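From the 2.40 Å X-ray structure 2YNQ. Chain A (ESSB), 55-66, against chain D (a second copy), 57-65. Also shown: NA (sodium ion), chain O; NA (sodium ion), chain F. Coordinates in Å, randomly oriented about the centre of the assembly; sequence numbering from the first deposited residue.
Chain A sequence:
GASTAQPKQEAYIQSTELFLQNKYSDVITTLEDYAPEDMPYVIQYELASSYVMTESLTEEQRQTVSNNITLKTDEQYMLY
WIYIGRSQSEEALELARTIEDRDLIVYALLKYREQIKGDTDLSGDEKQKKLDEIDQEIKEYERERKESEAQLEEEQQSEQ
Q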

# COMPACT_ATOMS: atom_id res chain seq x y z
N GLU A 55 -3.86 8.70 4.76
CA GLU A 55 -3.45 7.50 4.04
C GLU A 55 -4.66 6.60 3.75
O GLU A 55 -5.73 6.72 4.37
CB GLU A 55 -2.43 6.72 4.86
CG GLU A 55 -1.02 7.21 4.73
CD GLU A 55 -0.47 7.09 3.32
OE1 GLU A 55 -0.71 6.06 2.65
OE2 GLU A 55 0.20 8.05 2.87
N SER A 56 -4.47 5.67 2.82
CA SER A 56 -5.49 4.67 2.51
C SER A 56 -5.40 3.53 3.50
O SER A 56 -4.60 2.60 3.32
CB SER A 56 -5.34 4.14 1.08
OG SER A 56 -6.37 4.67 0.25
N LEU A 57 -6.24 3.63 4.53
CA LEU A 57 -6.23 2.73 5.66
C LEU A 57 -7.62 2.78 6.26
O LEU A 57 -8.33 3.79 6.11
CB LEU A 57 -5.21 3.21 6.71
CG LEU A 57 -3.72 3.34 6.38
CD1 LEU A 57 -2.94 3.92 7.54
CD2 LEU A 57 -3.11 1.99 5.99
N THR A 58 -8.04 1.72 6.93
CA THR A 58 -9.28 1.78 7.70
C THR A 58 -9.08 2.82 8.79
O THR A 58 -7.95 3.22 9.07
CB THR A 58 -9.59 0.44 8.37
OG1 THR A 58 -8.54 0.13 9.29
CG2 THR A 58 -9.70 -0.69 7.35
N GLU A 59 -10.18 3.27 9.41
CA GLU A 59 -10.06 4.20 10.53
C GLU A 59 -9.24 3.60 11.63
O GLU A 59 -8.37 4.27 12.20
CB GLU A 59 -11.43 4.64 11.07
CG GLU A 59 -11.90 6.00 10.50
CD GLU A 59 -10.97 7.19 10.84
OE1 GLU A 59 -10.60 7.36 12.05
OE2 GLU A 59 -10.61 7.93 9.89
N GLU A 60 -9.48 2.32 11.92
CA GLU A 60 -8.74 1.68 12.98
C GLU A 60 -7.24 1.70 12.69
O GLU A 60 -6.44 2.03 13.58
CB GLU A 60 -9.25 0.27 13.24
CG GLU A 60 -9.48 -0.01 14.74
CD GLU A 60 -9.06 -1.42 15.16
OE1 GLU A 60 -7.86 -1.75 15.03
OE2 GLU A 60 -9.94 -2.20 15.62
N GLN A 61 -6.86 1.39 11.45
CA GLN A 61 -5.46 1.38 11.03
C GLN A 61 -4.82 2.76 11.14
O GLN A 61 -3.65 2.89 11.48
CB GLN A 61 -5.29 0.82 9.62
CG GLN A 61 -5.68 -0.65 9.52
CD GLN A 61 -5.98 -1.10 8.09
OE1 GLN A 61 -6.18 -0.28 7.18
NE2 GLN A 61 -6.01 -2.40 7.90
N ARG A 62 -5.59 3.79 10.81
CA ARG A 62 -5.10 5.16 10.93
C ARG A 62 -4.82 5.46 12.40
O ARG A 62 -3.76 5.97 12.73
CB ARG A 62 -6.10 6.16 10.35
CG ARG A 62 -6.10 6.25 8.83
CD ARG A 62 -7.42 6.84 8.34
NE ARG A 62 -7.36 7.23 6.94
CZ ARG A 62 -8.34 7.86 6.28
NH1 ARG A 62 -9.48 8.19 6.89
NH2 ARG A 62 -8.17 8.17 5.00
N GLN A 63 -5.78 5.12 13.26
CA GLN A 63 -5.62 5.26 14.70
C GLN A 63 -4.37 4.55 15.21
O GLN A 63 -3.58 5.13 15.95
CB GLN A 63 -6.87 4.79 15.45
CG GLN A 63 -8.06 5.74 15.29
CD GLN A 63 -7.79 7.17 15.78
OE1 GLN A 63 -8.17 8.15 15.12
NE2 GLN A 63 -7.12 7.30 16.93
N THR A 64 -4.18 3.30 14.79
CA THR A 64 -3.03 2.54 15.23
C THR A 64 -1.70 3.18 14.86
O THR A 64 -0.78 3.24 15.68
CB THR A 64 -3.11 1.11 14.73
OG1 THR A 64 -4.35 0.55 15.17
CG2 THR A 64 -1.96 0.26 15.26
N VAL A 65 -1.57 3.66 13.63
CA VAL A 65 -0.32 4.30 13.25
C VAL A 65 -0.19 5.64 13.99
O VAL A 65 0.84 5.90 14.62
CB VAL A 65 -0.20 4.48 11.72
CG1 VAL A 65 1.09 5.19 11.36
CG2 VAL A 65 -0.27 3.12 11.04
N SER A 66 -1.22 6.48 13.96
CA SER A 66 -1.05 7.79 14.54
C SER A 66 -1.02 7.81 16.08
O SER A 66 -0.37 8.67 16.66
CB SER A 66 -2.07 8.77 13.99
OG SER A 66 -3.33 8.44 14.49
N LEU D 57 1.52 -2.66 1.42
CA LEU D 57 0.75 -2.88 2.62
C LEU D 57 1.59 -2.50 3.82
O LEU D 57 2.77 -2.84 3.87
CB LEU D 57 0.35 -4.36 2.73
CG LEU D 57 -0.53 -4.97 1.65
CD1 LEU D 57 -0.37 -6.46 1.62
CD2 LEU D 57 -1.98 -4.63 1.89
N THR D 58 1.00 -1.81 4.78
CA THR D 58 1.65 -1.63 6.08
C THR D 58 1.58 -2.98 6.78
O THR D 58 0.80 -3.87 6.39
CB THR D 58 0.92 -0.63 6.97
OG1 THR D 58 -0.39 -1.14 7.24
CG2 THR D 58 0.83 0.74 6.31
N GLU D 59 2.38 -3.12 7.83
CA GLU D 59 2.36 -4.30 8.67
C GLU D 59 0.94 -4.62 9.18
O GLU D 59 0.53 -5.78 9.19
CB GLU D 59 3.33 -4.08 9.84
CG GLU D 59 3.97 -5.34 10.36
CD GLU D 59 4.49 -6.22 9.24
OE1 GLU D 59 5.42 -5.80 8.50
OE2 GLU D 59 3.95 -7.35 9.12
N GLU D 60 0.19 -3.58 9.58
CA GLU D 60 -1.19 -3.76 10.04
C GLU D 60 -2.09 -4.33 8.93
O GLU D 60 -2.82 -5.30 9.18
CB GLU D 60 -1.79 -2.44 10.55
CG GLU D 60 -1.08 -1.82 11.75
CD GLU D 60 0.19 -1.05 11.40
OE1 GLU D 60 0.35 -0.57 10.24
OE2 GLU D 60 1.03 -0.90 12.31
N GLN D 61 -2.02 -3.74 7.74
CA GLN D 61 -2.80 -4.21 6.59
C GLN D 61 -2.47 -5.67 6.33
O GLN D 61 -3.37 -6.51 6.20
CB GLN D 61 -2.52 -3.36 5.34
CG GLN D 61 -3.15 -1.99 5.37
CD GLN D 61 -2.79 -1.10 4.18
OE1 GLN D 61 -1.62 -0.80 3.92
NE2 GLN D 61 -3.80 -0.65 3.48
N ARG D 62 -1.18 -5.94 6.29
CA ARG D 62 -0.63 -7.27 6.10
C ARG D 62 -1.20 -8.30 7.05
O ARG D 62 -1.57 -9.39 6.64
CB ARG D 62 0.86 -7.18 6.32
CG ARG D 62 1.68 -8.16 5.56
CD ARG D 62 3.14 -7.84 5.86
NE ARG D 62 3.58 -6.68 5.09
CZ ARG D 62 4.09 -6.77 3.87
NH1 ARG D 62 4.24 -7.95 3.30
NH2 ARG D 62 4.47 -5.68 3.23
N GLN D 63 -1.27 -7.96 8.34
CA GLN D 63 -1.86 -8.84 9.35
C GLN D 63 -3.35 -9.05 9.09
O GLN D 63 -3.90 -10.09 9.42
CB GLN D 63 -1.70 -8.23 10.75
CG GLN D 63 -0.32 -8.43 11.38
CD GLN D 63 -0.05 -7.53 12.61
OE1 GLN D 63 1.11 -7.36 13.02
NE2 GLN D 63 -1.11 -6.96 13.21
N THR D 64 -3.98 -8.05 8.51
CA THR D 64 -5.42 -8.00 8.35
C THR D 64 -5.90 -8.81 7.16
O THR D 64 -6.90 -9.51 7.29
CB THR D 64 -5.89 -6.53 8.19
OG1 THR D 64 -5.33 -5.74 9.23
CG2 THR D 64 -7.41 -6.41 8.21
N VAL D 65 -5.22 -8.72 6.01
CA VAL D 65 -5.74 -9.29 4.76
C VAL D 65 -5.23 -10.69 4.45
O VAL D 65 -4.17 -11.09 4.93
CB VAL D 65 -5.49 -8.37 3.51
CG1 VAL D 65 -6.21 -7.05 3.66
CG2 VAL D 65 -3.99 -8.17 3.24
NA NA O . -2.07 -11.52 6.10
NA NA F . -0.86 10.67 17.98
O HOH W 1 -3.68 -12.88 7.40
O HOH W 2 -3.00 10.03 18.01
O HOH W 3 -1.02 9.24 20.17
O HOH W 4 -1.00 11.88 16.08
O HOH W 5 -2.75 -14.21 5.10

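The two copies of ESSB present the same segment to each other, a short loop leading into a helix, and the helices (59-66 in chain A, 59-64 in chain D) run closer to antiparallel than parallel, with 139° between their N-to-C directions. Their axes approach to 10.6 Å, and the backbones come nearest at A:Gln61 and D:Glu60, whose CA atoms lie 6.8 Å apart. The contact is small, burying 321 Å² over both sides, and is made largely by van der Waals packing.

Along chain D, D:Leu57 points its CA-to-CB bond away from chain A and makes no contact. D:Thr58, at the N-cap, is directed toward the partner. Its OG1 accepts from D:Gln61 N (3.1 Å) and donates to D:Glu60 OE1 (3.1 Å), while D:Thr58 N donates to D:Gln61 OE1 (2.9 Å). This reciprocal capping satisfies amides that the first turn of a helix would otherwise leave free. With OG1 engaged in its own chain, the methyl remains for the interface: D:Thr58 CG2 lies 4.1 Å from A:Leu57 CD2.

D:Glu60 is the most heavily covered residue of its stretch. Its aliphatic portion packs against chain A, with CB 4.4 Å from A:Gln61 CG and CG 4.2 Å from A:Thr64 CG2. The carboxylate finds no charged partner across the contact; OE1 sits 3.8 Å from A:Val65 CG2 while accepting the proton of D:Thr58 OG1, and OE2 is hydrogen-bonded elsewhere in the structure.

The CA-to-CB bond of D:Gln61 points sideways, but the end of its side chain comes nearer to chain A. There D:Gln61 CD packs 3.6 Å from A:Leu57 CD2, and D:Gln61 NE2 lies 3.4 Å from A:Ser56 O. The same residue in the other copy, A:Gln61, points toward chain D and brings its NE2 to 3.8 Å from D:Gln61 CG. Its OE1 is turned back to accept from A:Thr58 N (2.7 Å), and A:Gln61 N donates to A:Thr58 OG1 (3.0 Å), so the capping exchange recurs in both chains and each glutamine both closes its own helix and helps fill the interface.

D:Arg62 and D:Gln63 make no contact with chain A. The carbonyl O of D:Arg62 instead binds a sodium ion at 2.2 Å, joined by D:Val65 O at 2.4 Å. Between them, D:Thr64 faces the partner, its OG1 3.7 Å from A:Gln61 NE2; that hydroxyl donates to D:Glu60 O (2.5 Å), within its own helix.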